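Local coordinates for arginine decarboxylase, A207R protein (Paramecium bursaria Chlorella virus 1, PDB 2NVA) that decarboxylates arginine to agmatine with the help of pyridoxal 5'-phosphate, as a viral relative of eukaryotic ornithine decarboxylase, at residues 282-287 with 322-328; 287-291 with 357-361; 300-306 with 343-348. All coordinates share one frame; numbering follows the deposited sequence.

All three contacts lie in the mixed beta sheet and its loops, in the chain after the TIM barrel. From the N terminus, strand 277-282 leads into 282-287, which interaction 1 closes onto 322-328, 35 residues on. Y287 then passes directly into interaction 2, where 287-291 meets 357-361 and closes a loop with 65 residues between its segments. Interaction 3, 300-306 with 343-348, is nested inside that loop. Interaction 1 crosses both others. Interactions 1 and 2 share Y287 and both touch the bound agmatine adduct at the subunit interface. Interaction 3 lies on the sheet itself and packs on them through F282 against V345 and F290 against F347.

Interaction 1: residues 282-287 with 322-328; sequences FNESTY and CTCDGVD. With PL2 ((4-{[(4-{[amino(imino)methyl]amino}butyl)amino]methyl}-5-hydroxy-6-methylpyridin-3-yl)methyl dihydrogen phosphate), chain J.
D325 carries CG anti to its backbone N (chi1 -165°), while the Y287 ring swings to the side opposite its carbonyl carbon (chi1 -67°). The two side chains cross at about a right angle. Y287 OH donates to D325 OD2 at 2.6 Å, from above the carboxylate plane. The same OD2 accepts from PL2 NE at 2.8 Å, and PL2 NH2 donates to Y287 OH at 3.1 Å. The guanidinium end of the agmatine part is thus held by a carboxylate and a phenol that also hold each other. D325 OD1 accepts from V327 N, an Asx turn, which should limit rotation of the carboxylate. V327 CG1 packs against the phenol end of Y287.

D328 is the second polar centre. T286 N points almost straight (174°) at D328 OD1, 2.8 Å away and met from above the carboxylate plane. D328 OD2 accepts from T323 N and from T323 OG1, the latter at 2.6 Å. One buried carboxylate therefore ties both loops together. Further back, C322 N donates to E284 O at 2.9 Å.

K148 NZ of the second subunit is hydrogen-bonded to the carbonyls of T323, D325 and D328. H176, S179 and R255 of that subunit bind PL2. This is the shared active site of the class-II Orn/Lys/Arg decarboxylases, where one subunit's barrel holds the cofactor and the other subunit supplies the loop that carries D325.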
# COMPACT_ATOMS: atom_id res chain seq x y z
N PHE A 282 -9.87 8.99 11.64
CA PHE A 282 -10.52 9.48 10.41
C PHE A 282 -10.99 8.34 9.53
O PHE A 282 -10.49 7.23 9.65
CB PHE A 282 -9.55 10.35 9.62
CG PHE A 282 -9.23 11.65 10.32
CD1 PHE A 282 -9.97 12.82 10.04
CD2 PHE A 282 -8.23 11.70 11.31
CE1 PHE A 282 -9.69 14.01 10.70
CE2 PHE A 282 -7.96 12.88 11.98
CZ PHE A 282 -8.69 14.05 11.67
N ASN A 283 -11.95 8.62 8.64
CA ASN A 283 -12.38 7.59 7.67
C ASN A 283 -11.44 7.51 6.46
O ASN A 283 -11.87 7.25 5.32
CB ASN A 283 -13.86 7.75 7.28
CG ASN A 283 -14.16 9.08 6.58
OD1 ASN A 283 -13.32 9.98 6.49
ND2 ASN A 283 -15.38 9.20 6.07
N GLU A 284 -10.16 7.76 6.72
CA GLU A 284 -9.07 7.62 5.76
C GLU A 284 -7.89 6.94 6.45
O GLU A 284 -7.93 6.73 7.67
CB GLU A 284 -8.64 8.98 5.23
CG GLU A 284 -9.24 9.33 3.88
CD GLU A 284 -8.78 8.40 2.75
OE1 GLU A 284 -9.49 8.35 1.73
OE2 GLU A 284 -7.74 7.72 2.89
N SER A 285 -6.87 6.59 5.69
CA SER A 285 -5.72 5.89 6.28
C SER A 285 -4.49 5.94 5.38
O SER A 285 -4.59 6.31 4.21
CB SER A 285 -6.09 4.44 6.63
OG SER A 285 -5.94 3.58 5.50
N THR A 286 -3.34 5.55 5.95
CA THR A 286 -2.11 5.41 5.17
C THR A 286 -2.21 4.26 4.15
O THR A 286 -1.44 4.21 3.20
CB THR A 286 -0.88 5.15 6.07
OG1 THR A 286 -1.09 3.98 6.85
CG2 THR A 286 -0.65 6.34 6.98
N TYR A 287 -3.18 3.37 4.36
CA TYR A 287 -3.51 2.31 3.40
C TYR A 287 -4.59 2.75 2.39
O TYR A 287 -4.93 2.00 1.46
CB TYR A 287 -3.98 1.07 4.15
CG TYR A 287 -2.89 0.42 4.97
CD1 TYR A 287 -1.90 -0.34 4.37
CD2 TYR A 287 -2.84 0.59 6.36
CE1 TYR A 287 -0.90 -0.95 5.13
CE2 TYR A 287 -1.84 -0.02 7.13
CZ TYR A 287 -0.88 -0.79 6.50
OH TYR A 287 0.11 -1.39 7.25
N CYS A 322 -7.91 4.86 9.91
CA CYS A 322 -9.00 4.00 10.40
C CYS A 322 -8.63 2.52 10.56
O CYS A 322 -9.42 1.76 11.12
CB CYS A 322 -10.25 4.13 9.52
SG CYS A 322 -9.94 3.86 7.77
N THR A 323 -7.46 2.09 10.07
CA THR A 323 -7.13 0.65 10.11
C THR A 323 -6.64 0.18 11.48
O THR A 323 -6.33 0.99 12.37
CB THR A 323 -6.08 0.22 9.03
OG1 THR A 323 -4.77 0.68 9.41
CG2 THR A 323 -6.45 0.75 7.63
N CYS A 324 -6.58 -1.15 11.61
CA CYS A 324 -6.07 -1.89 12.78
C CYS A 324 -4.60 -1.63 13.14
O CYS A 324 -4.17 -1.89 14.27
CB CYS A 324 -6.21 -3.40 12.49
SG CYS A 324 -5.36 -3.92 10.89
N ASP A 325 -3.84 -1.13 12.18
CA ASP A 325 -2.38 -1.13 12.25
C ASP A 325 -1.81 0.09 12.95
O ASP A 325 -2.26 1.21 12.72
CB ASP A 325 -1.85 -1.20 10.81
CG ASP A 325 -0.41 -1.57 10.72
OD1 ASP A 325 0.42 -1.17 11.57
OD2 ASP A 325 -0.05 -2.28 9.74
N GLY A 326 -0.80 -0.12 13.80
CA GLY A 326 -0.15 0.98 14.51
C GLY A 326 0.71 1.89 13.63
O GLY A 326 1.04 3.01 14.02
N VAL A 327 1.08 1.40 12.45
CA VAL A 327 1.86 2.20 11.47
C VAL A 327 0.98 3.27 10.80
O VAL A 327 1.49 4.28 10.27
CB VAL A 327 2.54 1.29 10.41
CG1 VAL A 327 1.59 0.98 9.27
CG2 VAL A 327 3.81 1.96 9.87
N ASP A 328 -0.33 3.04 10.85
CA ASP A 328 -1.30 3.88 10.15
C ASP A 328 -1.64 5.11 10.99
O ASP A 328 -2.68 5.18 11.66
CB ASP A 328 -2.53 3.02 9.84
CG ASP A 328 -3.68 3.81 9.27
OD1 ASP A 328 -3.46 4.90 8.70
OD2 ASP A 328 -4.82 3.32 9.44
N1 PL2 J . -7.48 -8.76 15.97
C2 PL2 J . -7.25 -7.44 15.87
C2A PL2 J . -8.19 -6.48 16.63
C3 PL2 J . -6.18 -6.97 15.11
O3 PL2 J . -5.95 -5.63 15.04
C4 PL2 J . -5.33 -7.89 14.44
C4A PL2 J . -4.12 -7.48 13.57
C5 PL2 J . -5.63 -9.27 14.58
C6 PL2 J . -6.71 -9.67 15.36
P PL2 J . -2.57 -11.54 13.61
N PL2 J . -3.57 -6.17 13.92
CA PL2 J . -3.29 -5.40 12.68
CG PL2 J . -1.54 -5.14 10.86
OP2 PL2 J . -1.03 -11.26 13.80
OP3 PL2 J . -2.79 -11.70 12.02
OP1 PL2 J . -3.01 -12.77 14.29
OP4 PL2 J . -3.39 -10.21 14.07
C5M PL2 J . -4.76 -10.33 13.90
CB PL2 J . -2.33 -6.15 11.73
CD PL2 J . -0.48 -5.86 10.00
NE PL2 J . -0.08 -4.93 8.93
CZ PL2 J . 0.61 -5.29 7.86
NH2 PL2 J . 0.92 -4.37 6.93
NH1 PL2 J . 1.00 -6.55 7.68

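Interaction 2: residues 287-291 with 357-361; sequences YGGFS and LTTSF. With PL2 ((4-{[(4-{[amino(imino)methyl]amino}butyl)amino]methyl}-5-hydroxy-6-methylpyridin-3-yl)methyl dihydrogen phosphate), chain J.
Y287 meets the 357-361 loop with both its ring and its carbonyl. F361 CD2 sits over the centre of one ring face, 3.8 Å from Y287 CD2. The rings form an edge-to-face pair, F361 giving the edge, with centroids 4.8 Å apart and planes at 61°. With CG anti to the backbone N (chi1 -173°), F361 runs alongside Y287 in the same direction. Y287 O accepts two bonds from one residue. T359 N donates to it at 2.8 Å. T359 OG1 donates at the same distance, more bent at the oxygen and tilted from the carbonyl plane. T359 OG1 in turn accepts from F361 N, an ST turn that links the grip on the carbonyl to the placing of the F361 ring.

At G288 the backbones come close, with CA of G288 and CA of T358 4.4 Å apart. T358 CA makes a CA-H...O contact with G288 O at 3.5 Å. The F290 ring meets those of W350 and F347, the latter edge-to-face. S291 closes the contact. Its OG lies against L357 CB at 3.4 Å and is also close to L357 CD1.

L357 touches a different PL2 molecule from the one met by Y287, so this contact lies between two active sites. F295 and L357 of the second subunit pack on Y287. The 287-291 loop follows strand 277-282 and leads into helix 292-295. The 357-361 loop lies between strands 344-347 and 367-371.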
# COMPACT_ATOMS: atom_id res chain seq x y z
N TYR A 287 -3.18 3.37 4.36
CA TYR A 287 -3.51 2.31 3.40
C TYR A 287 -4.59 2.75 2.39
O TYR A 287 -4.93 2.00 1.46
CB TYR A 287 -3.98 1.07 4.15
CG TYR A 287 -2.89 0.42 4.97
CD1 TYR A 287 -1.90 -0.34 4.37
CD2 TYR A 287 -2.84 0.59 6.36
CE1 TYR A 287 -0.90 -0.95 5.13
CE2 TYR A 287 -1.84 -0.02 7.13
CZ TYR A 287 -0.88 -0.79 6.50
OH TYR A 287 0.11 -1.39 7.25
N GLY A 288 -5.12 3.94 2.60
CA GLY A 288 -6.08 4.52 1.67
C GLY A 288 -5.39 5.60 0.87
O GLY A 288 -4.54 5.31 0.02
N GLY A 289 -5.73 6.86 1.16
CA GLY A 289 -5.19 8.00 0.42
C GLY A 289 -3.89 8.59 0.96
O GLY A 289 -3.31 9.49 0.34
N PHE A 290 -3.44 8.08 2.11
CA PHE A 290 -2.29 8.69 2.81
C PHE A 290 -0.99 7.90 2.79
O PHE A 290 -0.19 7.99 3.74
CB PHE A 290 -2.68 9.08 4.24
CG PHE A 290 -3.67 10.22 4.30
CD1 PHE A 290 -3.22 11.54 4.44
CD2 PHE A 290 -5.03 9.99 4.17
CE1 PHE A 290 -4.14 12.59 4.47
CE2 PHE A 290 -5.95 11.04 4.21
CZ PHE A 290 -5.49 12.35 4.35
N SER A 291 -0.75 7.15 1.72
CA SER A 291 0.49 6.37 1.64
C SER A 291 1.74 7.25 1.61
O SER A 291 2.82 6.79 1.97
CB SER A 291 0.48 5.41 0.43
OG SER A 291 0.40 6.15 -0.77
N LEU A 357 -2.76 4.90 -4.99
CA LEU A 357 -2.15 3.93 -4.08
C LEU A 357 -3.11 3.33 -3.05
O LEU A 357 -2.69 2.74 -2.05
CB LEU A 357 -0.93 4.53 -3.42
CG LEU A 357 0.29 4.48 -4.33
CD1 LEU A 357 1.17 5.67 -4.12
CD2 LEU A 357 1.05 3.19 -4.10
N THR A 358 -4.40 3.48 -3.32
CA THR A 358 -5.46 3.01 -2.41
C THR A 358 -5.45 1.48 -2.29
O THR A 358 -5.26 0.78 -3.27
CB THR A 358 -6.86 3.51 -2.90
OG1 THR A 358 -6.83 4.95 -2.91
CG2 THR A 358 -7.95 3.08 -1.93
N THR A 359 -5.64 0.98 -1.07
CA THR A 359 -5.93 -0.45 -0.85
C THR A 359 -7.29 -0.62 -0.17
O THR A 359 -7.85 0.34 0.38
CB THR A 359 -4.90 -1.15 0.06
OG1 THR A 359 -5.13 -0.79 1.43
CG2 THR A 359 -3.46 -0.81 -0.34
N SER A 360 -7.79 -1.86 -0.18
CA SER A 360 -8.99 -2.18 0.56
C SER A 360 -8.68 -2.91 1.87
O SER A 360 -9.53 -3.62 2.40
CB SER A 360 -9.97 -2.99 -0.31
OG SER A 360 -9.40 -4.18 -0.80
N PHE A 361 -7.46 -2.71 2.39
CA PHE A 361 -7.04 -3.33 3.65
C PHE A 361 -8.06 -3.00 4.75
O PHE A 361 -8.49 -1.86 4.88
CB PHE A 361 -5.64 -2.85 4.03
CG PHE A 361 -5.04 -3.58 5.23
CD1 PHE A 361 -5.09 -4.98 5.33
CD2 PHE A 361 -4.39 -2.86 6.23
CE1 PHE A 361 -4.51 -5.64 6.43
CE2 PHE A 361 -3.82 -3.51 7.33
CZ PHE A 361 -3.88 -4.90 7.42
N1 PL2 J . -7.48 -8.76 15.97
C2 PL2 J . -7.25 -7.44 15.87
C2A PL2 J . -8.19 -6.48 16.63
C3 PL2 J . -6.18 -6.97 15.11
O3 PL2 J . -5.95 -5.63 15.04
C4 PL2 J . -5.33 -7.89 14.44
C4A PL2 J . -4.12 -7.48 13.57
C5 PL2 J . -5.63 -9.27 14.58
C6 PL2 J . -6.71 -9.67 15.36
P PL2 J . -2.57 -11.54 13.61
N PL2 J . -3.57 -6.17 13.92
CA PL2 J . -3.29 -5.40 12.68
CG PL2 J . -1.54 -5.14 10.86
OP2 PL2 J . -1.03 -11.26 13.80
OP3 PL2 J . -2.79 -11.70 12.02
OP1 PL2 J . -3.01 -12.77 14.29
OP4 PL2 J . -3.39 -10.21 14.07
C5M PL2 J . -4.76 -10.33 13.90
CB PL2 J . -2.33 -6.15 11.73
CD PL2 J . -0.48 -5.86 10.00
NE PL2 J . -0.08 -4.93 8.93
CZ PL2 J . 0.61 -5.29 7.86
NH2 PL2 J . 0.92 -4.37 6.93
NH1 PL2 J . 1.00 -6.55 7.68

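Interaction 3: residues 300-306 with 343-348; sequences PTPQLLR and DWVYFP
P302 and F347 form the apolar centre. P302 CB lies over one face of the F347 ring, 3.9 Å from its centroid, in a CH-pi contact offset toward the rim. The same P302 CB touches V345 CG2. P300 CB adds to the cluster against F347 CD1. F290 meets the F347 ring edge-to-face.

Q303 and Y346 pair next to this. Y346 takes the position between its backbone N and carbonyl carbon (chi1 74°), which brings its ring back under Q303. Q303 CB stands over one ring face, 3.8 Å from the centroid of Y346. L305 CD2 meets the same ring at its edge, and L305 CD1 packs on W344 CB at 3.5 Å. Helix 2-11 covers L305 and W344 through L9.

The backbones are joined by three bonds. Q303 N donates to Y346 O at 2.8 Å and is almost straight (177°). Y346 N returns a bond to Q303 O, and L305 N donates to W344 O.

The polar edge has two parts. One water links Q303 OE1 to Y346 OH. At the far end R306 grips D343 side-on. Its NE donates to D343 OD1 at 2.9 Å and its NH2 to D343 OD2 at 2.7 Å, both on the syn side. The carboxylate carbon lies in the guanidinium plane. E338 O also accepts from R306 NH2, and H340 N donates to D343 OD2, so each partner of the salt bridge has a further hydrogen bond. A second water joins R306 N to W344 O.

Q303 with Y346 is an antiparallel hydrogen-bonded pair, and L304 with V345 a non-hydrogen-bonded one. Together they form a short antiparallel ladder. Strand 344-347 also pairs antiparallel with strand 262-274, so 303-304 and 262-274 flank it in the mixed beta sheet.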
# COMPACT_ATOMS: atom_id res chain seq x y z
N PRO A 300 1.25 15.97 6.91
CA PRO A 300 0.27 16.93 6.41
C PRO A 300 -0.60 17.52 7.52
O PRO A 300 -0.95 16.83 8.47
CB PRO A 300 -0.57 16.08 5.47
CG PRO A 300 -0.52 14.67 6.05
CD PRO A 300 0.77 14.58 6.85
N THR A 301 -0.93 18.81 7.39
CA THR A 301 -1.85 19.48 8.32
C THR A 301 -3.20 19.72 7.62
O THR A 301 -3.24 20.27 6.50
CB THR A 301 -1.26 20.84 8.79
OG1 THR A 301 0.01 20.62 9.42
CG2 THR A 301 -2.20 21.55 9.78
N PRO A 302 -4.31 19.30 8.26
CA PRO A 302 -5.63 19.51 7.67
C PRO A 302 -6.15 20.93 7.87
O PRO A 302 -5.70 21.65 8.78
CB PRO A 302 -6.50 18.53 8.43
CG PRO A 302 -5.89 18.48 9.79
CD PRO A 302 -4.40 18.57 9.54
N GLN A 303 -7.11 21.30 7.03
CA GLN A 303 -7.90 22.52 7.17
C GLN A 303 -9.26 22.15 7.75
O GLN A 303 -9.93 21.27 7.21
CB GLN A 303 -8.09 23.16 5.79
CG GLN A 303 -6.79 23.64 5.16
CD GLN A 303 -6.32 24.92 5.79
OE1 GLN A 303 -7.08 25.88 5.91
NE2 GLN A 303 -5.05 24.96 6.18
N LEU A 304 -9.67 22.81 8.83
CA LEU A 304 -11.00 22.59 9.39
C LEU A 304 -12.07 23.23 8.52
O LEU A 304 -11.90 24.35 8.03
CB LEU A 304 -11.09 23.21 10.78
CG LEU A 304 -10.73 22.36 12.00
CD1 LEU A 304 -9.22 22.14 12.08
CD2 LEU A 304 -11.27 23.09 13.24
N LEU A 305 -13.17 22.51 8.29
CA LEU A 305 -14.29 23.08 7.55
C LEU A 305 -15.22 23.90 8.44
O LEU A 305 -15.84 24.85 7.97
CB LEU A 305 -15.04 22.00 6.76
CG LEU A 305 -14.18 21.57 5.55
CD1 LEU A 305 -14.50 20.16 5.11
CD2 LEU A 305 -14.29 22.56 4.39
N ARG A 306 -15.31 23.53 9.72
CA ARG A 306 -16.04 24.32 10.72
C ARG A 306 -15.26 25.59 11.07
O ARG A 306 -14.06 25.55 11.38
CB ARG A 306 -16.27 23.47 11.97
CG ARG A 306 -16.85 24.23 13.14
CD ARG A 306 -17.28 23.30 14.27
NE ARG A 306 -16.25 22.31 14.62
CZ ARG A 306 -15.24 22.52 15.47
NH1 ARG A 306 -15.11 23.71 16.05
NH2 ARG A 306 -14.36 21.55 15.74
N ASP A 343 -16.96 16.20 12.57
CA ASP A 343 -16.24 17.30 11.91
C ASP A 343 -15.59 16.79 10.62
O ASP A 343 -15.05 15.69 10.59
CB ASP A 343 -15.10 17.84 12.79
CG ASP A 343 -15.55 18.97 13.71
OD1 ASP A 343 -16.37 19.80 13.27
OD2 ASP A 343 -15.04 19.05 14.85
N TRP A 344 -15.64 17.62 9.58
CA TRP A 344 -14.90 17.31 8.37
C TRP A 344 -13.68 18.20 8.30
O TRP A 344 -13.71 19.37 8.73
CB TRP A 344 -15.78 17.54 7.13
CG TRP A 344 -16.84 16.49 6.91
CD1 TRP A 344 -18.12 16.47 7.42
CD2 TRP A 344 -16.72 15.33 6.09
NE1 TRP A 344 -18.79 15.35 6.98
CE2 TRP A 344 -17.95 14.63 6.17
CE3 TRP A 344 -15.68 14.80 5.31
CZ2 TRP A 344 -18.17 13.43 5.47
CZ3 TRP A 344 -15.91 13.61 4.63
CH2 TRP A 344 -17.14 12.94 4.72
N VAL A 345 -12.61 17.66 7.74
CA VAL A 345 -11.43 18.45 7.42
C VAL A 345 -11.05 18.15 5.98
O VAL A 345 -11.53 17.17 5.41
CB VAL A 345 -10.23 18.13 8.37
CG1 VAL A 345 -10.64 18.32 9.84
CG2 VAL A 345 -9.71 16.71 8.15
N TYR A 346 -10.19 18.98 5.39
CA TYR A 346 -9.58 18.57 4.14
C TYR A 346 -8.08 18.80 4.13
O TYR A 346 -7.58 19.68 4.82
CB TYR A 346 -10.28 19.21 2.93
CG TYR A 346 -9.97 20.67 2.72
CD1 TYR A 346 -8.87 21.08 1.96
CD2 TYR A 346 -10.80 21.66 3.27
CE1 TYR A 346 -8.58 22.42 1.77
CE2 TYR A 346 -10.52 23.01 3.07
CZ TYR A 346 -9.41 23.37 2.33
OH TYR A 346 -9.14 24.71 2.14
N PHE A 347 -7.39 18.00 3.33
CA PHE A 347 -5.95 18.12 3.15
C PHE A 347 -5.68 18.72 1.78
O PHE A 347 -6.06 18.13 0.75
CB PHE A 347 -5.29 16.74 3.28
CG PHE A 347 -5.31 16.20 4.68
CD1 PHE A 347 -4.23 16.40 5.53
CD2 PHE A 347 -6.44 15.52 5.17
CE1 PHE A 347 -4.24 15.91 6.83
CE2 PHE A 347 -6.46 15.02 6.47
CZ PHE A 347 -5.35 15.22 7.31
N PRO A 348 -5.06 19.91 1.77
CA PRO A 348 -4.77 20.59 0.50
C PRO A 348 -3.74 19.83 -0.34
O PRO A 348 -2.96 19.09 0.22
CB PRO A 348 -4.18 21.95 0.94
CG PRO A 348 -4.56 22.10 2.39
CD PRO A 348 -4.63 20.70 2.94
O HOH W 1 -9.45 26.30 4.60
O HOH W 2 -14.17 20.98 10.91